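PDB 4C24: L-fuculose phosphate aldolase from Streptococcus pneumoniae, which is a zinc-binding member of the class II aldolase and adducin family, with an AraD-like alpha/beta fold and four copies of the chain in its assembly. Local coordinates for residues Q11-Y16 / L33-R38; W80-I85 / K139-N144; I96-T101 / G161-A166; T101-V106 / E178-A183. All blocks are in the same frame, centred on the assembly; numbering follows the deposited sequence. Where two conformers were deposited one is given.

Contact 1 of 4, residues Q11-Y16 / L33-R38; sequences QELIKY and LSVFDR
L33 and L13 lie alongside each other, their side chains sliding past in opposite directions, where helix 7-22 covers one face of the central sheet. Followed outward, L33 first offers CB, which sits 3.7 Å from CD2 of L13. CG then turns anti to the carbonyl carbon (chi1 -57°), and the chain forks. The CD2 branch runs under the helix, 3.6 Å from CB of Y16, and also packs on I97 of the neighbouring strand. L13 answers with its own tip: the same L13 CD2 lies 3.7 Å from S34 N, and L13 also touches A44 one strand further on. The Y16 ring leads away from the strand, leaving its CB to make the contact. Short axes of helix 11-16 and strand 33-37 come within 8.6 Å and run roughly antiparallel, at 149°.

The amides of S34 and V35, both near L13 CD2, are paired within the sheet, with I96 and A44 respectively. S34 turns its side chain away at CB, and OG bonds to H83 and Y87. Helix and strand therefore meet by van der Waals contact, with no hydrogen bond between the two segments, a fit resting on shape and the exclusion of water.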
# COMPACT_ATOMS: atom_id res chain seq x y z
N GLN A 11 17.16 20.84 13.37
CA GLN A 11 15.78 20.91 12.92
C GLN A 11 15.59 20.10 11.66
O GLN A 11 14.54 19.46 11.48
CB GLN A 11 15.38 22.34 12.63
CG GLN A 11 15.32 23.23 13.85
CD GLN A 11 15.22 24.69 13.46
OE1 GLN A 11 16.05 25.20 12.70
NE2 GLN A 11 14.19 25.37 13.95
N GLU A 12 16.60 20.14 10.78
CA GLU A 12 16.54 19.42 9.52
C GLU A 12 16.54 17.91 9.74
O GLU A 12 15.78 17.20 9.09
CB GLU A 12 17.62 19.86 8.54
CG GLU A 12 17.37 19.37 7.11
CD GLU A 12 18.41 19.84 6.11
OE1 GLU A 12 19.63 19.73 6.39
OE2 GLU A 12 18.01 20.31 5.02
N LEU A 13 17.35 17.42 10.68
CA LEU A 13 17.29 15.99 11.03
C LEU A 13 15.90 15.57 11.46
O LEU A 13 15.40 14.55 11.06
CB LEU A 13 18.28 15.66 12.14
CG LEU A 13 19.73 15.71 11.71
CD1 LEU A 13 20.61 15.69 12.92
CD2 LEU A 13 20.08 14.52 10.83
N ILE A 14 15.26 16.41 12.28
CA ILE A 14 13.91 16.15 12.74
C ILE A 14 12.92 16.12 11.58
O ILE A 14 12.08 15.22 11.50
CB ILE A 14 13.49 17.22 13.77
CG1 ILE A 14 14.48 17.19 14.92
CG2 ILE A 14 12.07 16.98 14.27
CD1 ILE A 14 14.61 15.83 15.53
N LYS A 15 13.03 17.10 10.69
CA LYS A 15 12.18 17.20 9.52
C LYS A 15 12.25 15.92 8.68
O LYS A 15 11.21 15.33 8.37
CB LYS A 15 12.59 18.40 8.66
CG LYS A 15 11.79 18.59 7.39
CD LYS A 15 12.46 19.66 6.52
CE LYS A 15 12.06 19.56 5.06
NZ LYS A 15 10.67 20.03 4.81
N TYR A 16 13.46 15.48 8.35
CA TYR A 16 13.62 14.29 7.50
C TYR A 16 13.26 12.98 8.17
O TYR A 16 12.80 12.07 7.50
CB TYR A 16 14.98 14.26 6.81
CG TYR A 16 14.98 15.24 5.66
CD1 TYR A 16 14.43 14.88 4.43
CD2 TYR A 16 15.45 16.55 5.83
CE1 TYR A 16 14.40 15.77 3.37
CE2 TYR A 16 15.42 17.45 4.76
CZ TYR A 16 14.88 17.06 3.54
OH TYR A 16 14.84 17.94 2.48
N LEU A 33 19.33 9.16 11.28
CA LEU A 33 19.81 10.14 10.33
C LEU A 33 20.95 10.90 10.97
O LEU A 33 20.97 11.12 12.20
CB LEU A 33 18.73 11.18 9.97
CG LEU A 33 17.41 10.66 9.41
CD1 LEU A 33 16.48 10.15 10.51
CD2 LEU A 33 16.72 11.69 8.54
N SER A 34 21.86 11.35 10.13
CA SER A 34 22.95 12.18 10.58
C SER A 34 23.37 13.16 9.52
O SER A 34 23.09 13.00 8.32
CB SER A 34 24.13 11.30 10.98
OG SER A 34 24.77 10.80 9.83
N VAL A 35 24.04 14.22 9.99
CA VAL A 35 24.74 15.14 9.12
C VAL A 35 26.12 15.38 9.69
O VAL A 35 26.33 15.33 10.91
CB VAL A 35 24.03 16.52 8.97
CG1 VAL A 35 22.87 16.44 8.00
CG2 VAL A 35 23.63 17.09 10.33
N PHE A 36 27.07 15.64 8.80
CA PHE A 36 28.44 15.95 9.18
C PHE A 36 28.79 17.36 8.70
O PHE A 36 28.63 17.69 7.53
CB PHE A 36 29.40 14.93 8.57
CG PHE A 36 30.78 14.97 9.17
CD1 PHE A 36 30.99 14.53 10.47
CD2 PHE A 36 31.86 15.47 8.45
CE1 PHE A 36 32.26 14.57 11.04
CE2 PHE A 36 33.13 15.51 9.02
CZ PHE A 36 33.32 15.07 10.31
N ASP A 37 29.25 18.18 9.64
CA ASP A 37 29.71 19.53 9.33
C ASP A 37 31.21 19.41 9.11
O ASP A 37 31.95 19.12 10.06
CB ASP A 37 29.36 20.42 10.53
CG ASP A 37 29.74 21.88 10.33
OD1 ASP A 37 30.76 22.18 9.67
OD2 ASP A 37 29.00 22.73 10.87
N ARG A 38 31.66 19.61 7.87
CA ARG A 38 33.09 19.45 7.52
C ARG A 38 34.02 20.52 8.09
O ARG A 38 35.19 20.24 8.35
CB ARG A 38 33.30 19.39 6.00
CG ARG A 38 32.68 18.18 5.35
CD ARG A 38 33.58 16.98 5.49
NE ARG A 38 32.87 15.80 5.03
CZ ARG A 38 33.29 14.55 5.18
NH1 ARG A 38 34.46 14.30 5.75
NH2 ARG A 38 32.53 13.56 4.73

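Contact 2 of 4, residues W80-I85 / K139-N144; sequences WYMHLI and KELAVN
M82 O and A142 O are tied together by a water, which gives one hydrogen to M82 O at 2.8 Å and the other to A142 O at 2.9 Å. It spans two backbone carbonyls on facing helices, 80-89 and 139-149, and is the polar link between the two segments. Their short axes pass at 8.1 Å and cross at -33°, close for a helix pair, because a small residue stands at the crossing. A142 CB projects into a pocket formed by Y81, M82 and I85: it lies 3.4 Å from CD2 of the Y81 ring and 3.5 Å from CA of M82.

Y81 reaches this spot with CG anti to its backbone N (chi1 -177°). Its ring lies beside the start of the other helix, crossing the K139 side chain obliquely, with K139 CA at its edge and I85 CB over one face, offset toward the rim. K139 CG comes near CE2 of that ring, while the rest of the lysine leads away. Deeper in, M82 SD lies 4.1 Å from CG of L141, and the bend at chi3 (65°) turns CE, which rests on the zinc ligand H98. Further along, I85 CD1 meets V143 CG2 at 3.9 Å.

The chemistry is thus graded across the interface, from sulfur and leucine beside the sheet to ring and lysine methylenes near the surface. One water bridges two carbonyls that point in roughly the same direction, across a seam otherwise closed by apolar contacts.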
# COMPACT_ATOMS: atom_id res chain seq x y z
N TRP A 80 25.48 4.91 15.45
CA TRP A 80 26.29 6.09 15.29
C TRP A 80 27.63 5.84 14.64
O TRP A 80 28.08 6.66 13.86
CB TRP A 80 26.46 6.83 16.63
CG TRP A 80 27.28 6.04 17.63
CD1 TRP A 80 26.82 5.18 18.58
CD2 TRP A 80 28.72 6.04 17.75
NE1 TRP A 80 27.88 4.61 19.27
CE2 TRP A 80 29.05 5.11 18.78
CE3 TRP A 80 29.75 6.69 17.05
CZ2 TRP A 80 30.38 4.85 19.15
CZ3 TRP A 80 31.06 6.43 17.42
CH2 TRP A 80 31.37 5.52 18.47
N TYR A 81 28.23 4.67 14.89
CA TYR A 81 29.53 4.40 14.31
C TYR A 81 29.44 3.99 12.85
O TYR A 81 30.31 4.35 12.04
CB TYR A 81 30.31 3.43 15.17
CG TYR A 81 31.71 3.16 14.68
CD1 TYR A 81 32.64 4.19 14.49
CD2 TYR A 81 32.10 1.86 14.40
CE1 TYR A 81 33.93 3.94 14.05
CE2 TYR A 81 33.37 1.60 13.94
CZ TYR A 81 34.28 2.61 13.75
OH TYR A 81 35.54 2.37 13.30
N MET A 82 28.32 3.38 12.47
CA MET A 82 28.09 3.12 11.06
C MET A 82 28.01 4.42 10.26
O MET A 82 28.52 4.52 9.16
CB MET A 82 26.85 2.26 10.86
CG MET A 82 26.47 2.08 9.42
SD MET A 82 25.27 0.77 9.14
CE MET A 82 23.87 1.47 10.03
N HIS A 83 27.42 5.47 10.85
CA HIS A 83 27.43 6.75 10.18
C HIS A 83 28.80 7.41 10.22
O HIS A 83 29.34 7.84 9.19
CB HIS A 83 26.45 7.74 10.89
CG HIS A 83 25.00 7.39 10.73
ND1 HIS A 83 24.10 8.21 10.08
CD2 HIS A 83 24.31 6.28 11.10
CE1 HIS A 83 22.90 7.65 10.10
NE2 HIS A 83 23.01 6.46 10.68
N LEU A 84 29.38 7.47 11.42
CA LEU A 84 30.64 8.16 11.62
C LEU A 84 31.78 7.63 10.73
O LEU A 84 32.54 8.42 10.16
CB LEU A 84 31.03 8.12 13.08
CG LEU A 84 32.20 9.02 13.49
CD1 LEU A 84 31.92 10.51 13.21
CD2 LEU A 84 32.59 8.77 14.94
N ILE A 85 31.87 6.30 10.58
CA ILE A 85 32.97 5.75 9.78
C ILE A 85 32.86 6.15 8.30
O ILE A 85 33.87 6.28 7.61
CB ILE A 85 33.05 4.22 9.96
CG1 ILE A 85 34.44 3.72 9.55
CG2 ILE A 85 31.92 3.49 9.24
CD1 ILE A 85 34.61 2.23 9.75
N LYS A 139 30.80 -2.41 15.57
CA LYS A 139 31.90 -1.97 14.71
C LYS A 139 31.98 -2.78 13.43
O LYS A 139 32.33 -2.25 12.39
CB LYS A 139 33.25 -2.05 15.41
CG LYS A 139 33.38 -1.13 16.61
CD LYS A 139 34.79 -1.18 17.20
CE LYS A 139 35.29 -2.58 17.58
NZ LYS A 139 34.56 -3.24 18.69
N GLU A 140 31.71 -4.08 13.55
CA GLU A 140 31.74 -4.97 12.39
C GLU A 140 30.73 -4.49 11.34
O GLU A 140 31.07 -4.38 10.18
CB GLU A 140 31.41 -6.39 12.80
N LEU A 141 29.51 -4.15 11.77
CA LEU A 141 28.50 -3.66 10.83
C LEU A 141 28.97 -2.35 10.19
O LEU A 141 28.87 -2.18 8.97
CB LEU A 141 27.13 -3.50 11.48
CG LEU A 141 26.05 -2.99 10.52
CD1 LEU A 141 25.86 -3.94 9.34
CD2 LEU A 141 24.75 -2.78 11.27
N ALA A 142 29.53 -1.45 11.02
CA ALA A 142 30.03 -0.19 10.50
C ALA A 142 31.08 -0.39 9.42
O ALA A 142 31.03 0.22 8.36
CB ALA A 142 30.57 0.69 11.62
N VAL A 143 32.05 -1.27 9.70
CA VAL A 143 33.10 -1.55 8.73
C VAL A 143 32.56 -2.24 7.46
O VAL A 143 32.90 -1.86 6.35
CB VAL A 143 34.24 -2.37 9.38
CG1 VAL A 143 35.20 -2.94 8.32
CG2 VAL A 143 34.97 -1.55 10.42
N ASN A 144 31.68 -3.22 7.64
CA ASN A 144 31.08 -3.95 6.52
C ASN A 144 30.31 -3.02 5.59
O ASN A 144 30.41 -3.09 4.39
CB ASN A 144 30.18 -5.09 7.01
CG ASN A 144 30.95 -6.21 7.70
OD1 ASN A 144 32.20 -6.21 7.75
ND2 ASN A 144 30.21 -7.15 8.26
O HOH W 1 29.30 2.42 7.50

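Contact 3 of 4, residues I96-T101 / G161-A166; sequences IIHAHT and GILAGA. With ZN (zinc ion), chain B.
H98 has CG anti to its backbone N (chi1 164°), and a chi2 of 66° turns ND1 back onto the facing strand, where it meets I162 O, while NE2 points at the zinc. H100 instead carries CG anti to its carbonyl carbon (chi1 -58°), which sets CG beside the backbone N; from there the ring puts NE2 on the same metal. The setting is an antiparallel pair at the middle of the central sheet, strands 95-99 and 161-166, with a His-X-His zinc site at the end of the first strand.

I162 O is gripped twice. H98 ND1 donates to it at 2.8 Å, well above the carbonyl plane and with a bent bond, whereas A99 N comes from the opposite face at 3.1 Å. The backbone thus fixes the rotation of the H98 ring from behind, a second-shell hold on a first-shell ligand. I162 N returns a bond to A99 O, and further along I97 and A164 exchange a reciprocal pair.

On the face carrying H98, L163 CD1 wedges between I96 CG2 at 3.5 Å and H98 CB at 3.6 Å. The other face holds I97, A99, I162 and A164; there A99 CB touches I162 CG2, and helix 169-192 covers I162 and A164.

H160, just before the second strand, joins H98, H100 and a water around the zinc. NE2 of H98 and NE2 of H100 each bind the ion at 2.0 Å. That shared ligation leaves H98 NE2 and H100 NE2 3.2 Å apart.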
# COMPACT_ATOMS: atom_id res chain seq x y z
N ILE A 96 23.61 11.24 6.00
CA ILE A 96 23.37 9.80 5.89
C ILE A 96 22.02 9.46 6.48
O ILE A 96 21.64 9.98 7.57
CB ILE A 96 24.46 9.01 6.63
CG1 ILE A 96 25.78 9.24 5.93
CG2 ILE A 96 24.15 7.51 6.67
CD1 ILE A 96 27.00 8.69 6.64
N ILE A 97 21.29 8.58 5.81
CA ILE A 97 20.07 8.06 6.34
C ILE A 97 20.14 6.56 6.36
O ILE A 97 20.55 5.95 5.34
CB ILE A 97 18.85 8.51 5.51
CG1 ILE A 97 18.72 10.05 5.56
CG2 ILE A 97 17.59 7.81 6.00
CD1 ILE A 97 17.60 10.60 4.69
N HIS A 98 19.79 5.98 7.50
CA HIS A 98 19.61 4.52 7.61
C HIS A 98 18.14 4.24 7.87
O HIS A 98 17.48 4.88 8.73
CB HIS A 98 20.49 3.96 8.71
CG HIS A 98 20.11 2.58 9.17
ND1 HIS A 98 20.21 1.47 8.35
CD2 HIS A 98 19.64 2.12 10.35
CE1 HIS A 98 19.81 0.40 9.01
NE2 HIS A 98 19.47 0.76 10.24
N ALA A 99 17.58 3.29 7.13
CA ALA A 99 16.19 2.97 7.26
C ALA A 99 15.95 1.49 7.09
O ALA A 99 16.75 0.83 6.45
CB ALA A 99 15.37 3.75 6.24
N HIS A 100 14.88 0.98 7.68
CA HIS A 100 14.41 -0.39 7.42
C HIS A 100 13.22 -0.23 6.50
O HIS A 100 12.08 -0.06 6.95
CB HIS A 100 14.00 -1.08 8.72
CG HIS A 100 15.10 -1.14 9.75
ND1 HIS A 100 15.00 -1.93 10.87
CD2 HIS A 100 16.30 -0.52 9.82
CE1 HIS A 100 16.09 -1.75 11.62
NE2 HIS A 100 16.90 -0.93 10.98
N THR A 101 13.50 -0.17 5.20
CA THR A 101 12.43 -0.01 4.23
C THR A 101 11.83 -1.37 3.86
O THR A 101 12.04 -2.38 4.57
CB THR A 101 12.91 0.79 3.02
OG1 THR A 101 13.89 0.02 2.32
CG2 THR A 101 13.48 2.17 3.44
N GLY A 161 18.56 -3.69 6.52
CA GLY A 161 17.97 -2.52 5.87
C GLY A 161 18.88 -1.85 4.88
O GLY A 161 19.62 -2.52 4.16
N ILE A 162 18.85 -0.53 4.84
CA ILE A 162 19.57 0.21 3.85
C ILE A 162 20.29 1.36 4.54
O ILE A 162 19.84 1.86 5.58
CB ILE A 162 18.60 0.76 2.76
CG1 ILE A 162 19.34 1.37 1.57
CG2 ILE A 162 17.63 1.78 3.35
CD1 ILE A 162 18.43 1.76 0.42
N LEU A 163 21.40 1.76 3.95
CA LEU A 163 22.15 2.95 4.32
C LEU A 163 22.38 3.75 3.05
O LEU A 163 22.80 3.21 2.02
CB LEU A 163 23.48 2.58 4.96
CG LEU A 163 24.33 3.67 5.63
CD1 LEU A 163 23.68 4.01 6.97
CD2 LEU A 163 25.78 3.23 5.87
N ALA A 164 22.11 5.06 3.10
CA ALA A 164 22.40 5.92 1.96
C ALA A 164 23.08 7.20 2.43
O ALA A 164 22.84 7.64 3.54
CB ALA A 164 21.12 6.26 1.20
N GLY A 165 23.89 7.77 1.55
CA GLY A 165 24.58 9.02 1.86
C GLY A 165 24.61 9.96 0.69
O GLY A 165 24.59 9.55 -0.47
N ALA A 166 24.65 11.26 0.99
CA ALA A 166 24.76 12.24 -0.06
C ALA A 166 25.29 13.53 0.52
O ALA A 166 25.71 13.56 1.66
CB ALA A 166 23.41 12.48 -0.72
ZN ZN B . 18.74 -0.48 11.61
O HOH W 2 19.53 -0.36 13.54

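Contact 4 of 4, residues T101-V106 / E178-A183; sequences TTYATV and EVEYCA. With SO4 (sulfate ion), chain D.
The first turn of helix 103-110 is received by a buried carboxylate, that of E180 on helix 169-192, which meets Y103 and A104 at their backbone amides. E180 CG stands anti to its backbone N and the chain bends at chi2 (54°), carrying CD over to the other segment. E180 OE2 accepts from Y103 N at 2.7 Å on its syn lone pair. A104 N reaches OE1 at 2.9 Å in a nearly straight bond (171°), also on the syn side but somewhat out of plane. The T101 hydroxyl donates to that same OE1 at 2.7 Å from above the carboxylate plane, on the face opposite to A104 N.

A side chain from one helix thus takes up amides at the N-terminus of another, just after the chain leaves the zinc-binding strand end. Three donors fix the orientation of the carboxylate, and the helix end probably helps stabilise its negative charge. One turn on, A183 CB packs 3.4 Å from A104 N and 4.0 Å from Y103 CB.

T105 OG1 closes back on T101 O at 2.9 Å, and Y181 of the second subunit also donates to this carbonyl, so the turn lies at a subunit interface. On the outer side T102 OG1 bonds O1 of a sulfate at 2.9 Å; O3 of that ion lies at the edge of the Y103 ring, and K184 of this chain and K184 of the second subunit also bind it.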
# COMPACT_ATOMS: atom_id res chain seq x y z
N THR A 101 13.50 -0.17 5.20
CA THR A 101 12.43 -0.01 4.23
C THR A 101 11.83 -1.37 3.86
O THR A 101 12.04 -2.38 4.57
CB THR A 101 12.91 0.79 3.02
OG1 THR A 101 13.89 0.02 2.32
CG2 THR A 101 13.48 2.17 3.44
N THR A 102 11.03 -1.41 2.81
CA THR A 102 10.42 -2.70 2.47
C THR A 102 11.25 -3.55 1.50
O THR A 102 11.92 -4.50 1.94
CB THR A 102 8.99 -2.54 1.96
OG1 THR A 102 8.27 -1.80 2.95
CG2 THR A 102 8.33 -3.91 1.75
N TYR A 103 11.21 -3.21 0.21
CA TYR A 103 11.85 -4.11 -0.78
C TYR A 103 13.35 -4.08 -0.74
O TYR A 103 14.00 -5.10 -1.08
CB TYR A 103 11.28 -3.88 -2.18
CG TYR A 103 9.87 -4.36 -2.29
CD1 TYR A 103 8.79 -3.55 -1.93
CD2 TYR A 103 9.58 -5.66 -2.73
CE1 TYR A 103 7.49 -4.00 -2.02
CE2 TYR A 103 8.29 -6.12 -2.84
CZ TYR A 103 7.23 -5.29 -2.47
OH TYR A 103 5.93 -5.73 -2.58
N ALA A 104 13.96 -2.97 -0.38
CA ALA A 104 15.39 -2.92 -0.17
C ALA A 104 15.78 -3.90 0.93
O ALA A 104 16.79 -4.58 0.81
CB ALA A 104 15.85 -1.50 0.10
N THR A 105 14.96 -4.02 1.96
CA THR A 105 15.25 -4.92 3.06
C THR A 105 14.98 -6.36 2.63
O THR A 105 15.71 -7.24 3.06
CB THR A 105 14.44 -4.54 4.29
OG1 THR A 105 14.83 -3.22 4.66
CG2 THR A 105 14.71 -5.48 5.46
N VAL A 106 13.96 -6.58 1.80
CA VAL A 106 13.77 -7.92 1.16
C VAL A 106 15.06 -8.38 0.50
O VAL A 106 15.55 -9.52 0.76
CB VAL A 106 12.62 -7.89 0.15
CG1 VAL A 106 12.61 -9.18 -0.71
CG2 VAL A 106 11.33 -7.72 0.91
N GLU A 178 14.47 6.52 -3.90
CA GLU A 178 14.70 5.97 -5.23
C GLU A 178 15.23 4.55 -5.17
O GLU A 178 14.80 3.70 -5.95
CB GLU A 178 15.64 6.85 -6.03
CG GLU A 178 15.41 6.75 -7.52
CD GLU A 178 13.97 7.08 -7.90
OE1 GLU A 178 13.34 7.96 -7.27
OE2 GLU A 178 13.47 6.45 -8.85
N VAL A 179 16.15 4.29 -4.26
CA VAL A 179 16.65 2.90 -4.11
C VAL A 179 15.53 1.98 -3.65
O VAL A 179 15.39 0.86 -4.14
CB VAL A 179 17.86 2.81 -3.17
CG1 VAL A 179 18.23 1.34 -2.91
CG2 VAL A 179 19.03 3.57 -3.78
N GLU A 180 14.67 2.43 -2.74
CA GLU A 180 13.54 1.59 -2.33
C GLU A 180 12.62 1.33 -3.55
O GLU A 180 12.16 0.18 -3.75
CB GLU A 180 12.79 2.24 -1.15
CG GLU A 180 11.48 1.53 -0.77
CD GLU A 180 11.59 0.02 -0.47
OE1 GLU A 180 12.65 -0.41 -0.01
OE2 GLU A 180 10.57 -0.69 -0.57
N TYR A 181 12.39 2.34 -4.39
CA TYR A 181 11.54 2.18 -5.55
C TYR A 181 12.17 1.16 -6.50
O TYR A 181 11.47 0.28 -6.99
CB TYR A 181 11.35 3.54 -6.23
CG TYR A 181 10.67 3.48 -7.57
CD1 TYR A 181 9.29 3.41 -7.66
CD2 TYR A 181 11.41 3.52 -8.75
CE1 TYR A 181 8.65 3.35 -8.89
CE2 TYR A 181 10.80 3.47 -9.99
CZ TYR A 181 9.42 3.39 -10.07
OH TYR A 181 8.80 3.34 -11.29
N CYS A 182 13.45 1.33 -6.76
CA CYS A 182 14.16 0.42 -7.68
C CYS A 182 14.14 -0.98 -7.11
O CYS A 182 13.97 -1.95 -7.89
CB CYS A 182 15.59 0.88 -7.92
SG CYS A 182 15.68 2.33 -8.98
N ALA A 183 14.33 -1.13 -5.80
CA ALA A 183 14.30 -2.47 -5.19
C ALA A 183 12.96 -3.11 -5.41
O ALA A 183 12.83 -4.30 -5.70
CB ALA A 183 14.65 -2.41 -3.71
S SO4 D . 5.16 -1.17 0.11
O1 SO4 D . 6.05 -1.01 1.27
O2 SO4 D . 4.06 -0.19 0.27
O3 SO4 D . 5.96 -0.85 -1.08
O4 SO4 D . 4.65 -2.56 0.05

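Overall arrangement
Contact 3 is the core, its centre about 2 Å from that of the chain; the centres of the other three lie about 12 Å out. Contacts 1 and 3 meet in the sheet itself, since strands 32-37 and 95-99 are neighbours. Contact 2 lies over the H98 face of that sheet and is partly exposed at K139 and V143; contact 4 shares T101 with contact 3 and leads from the zinc site to the second subunit. The chemistry follows the place: apolar in contact 1, apolar with one water bridge in contact 2, backbone bonds and metal in contact 3, a carboxylate on amides in contact 4. Contacts 1 and 4 flank the chain's centre, about 22 Å apart between centres.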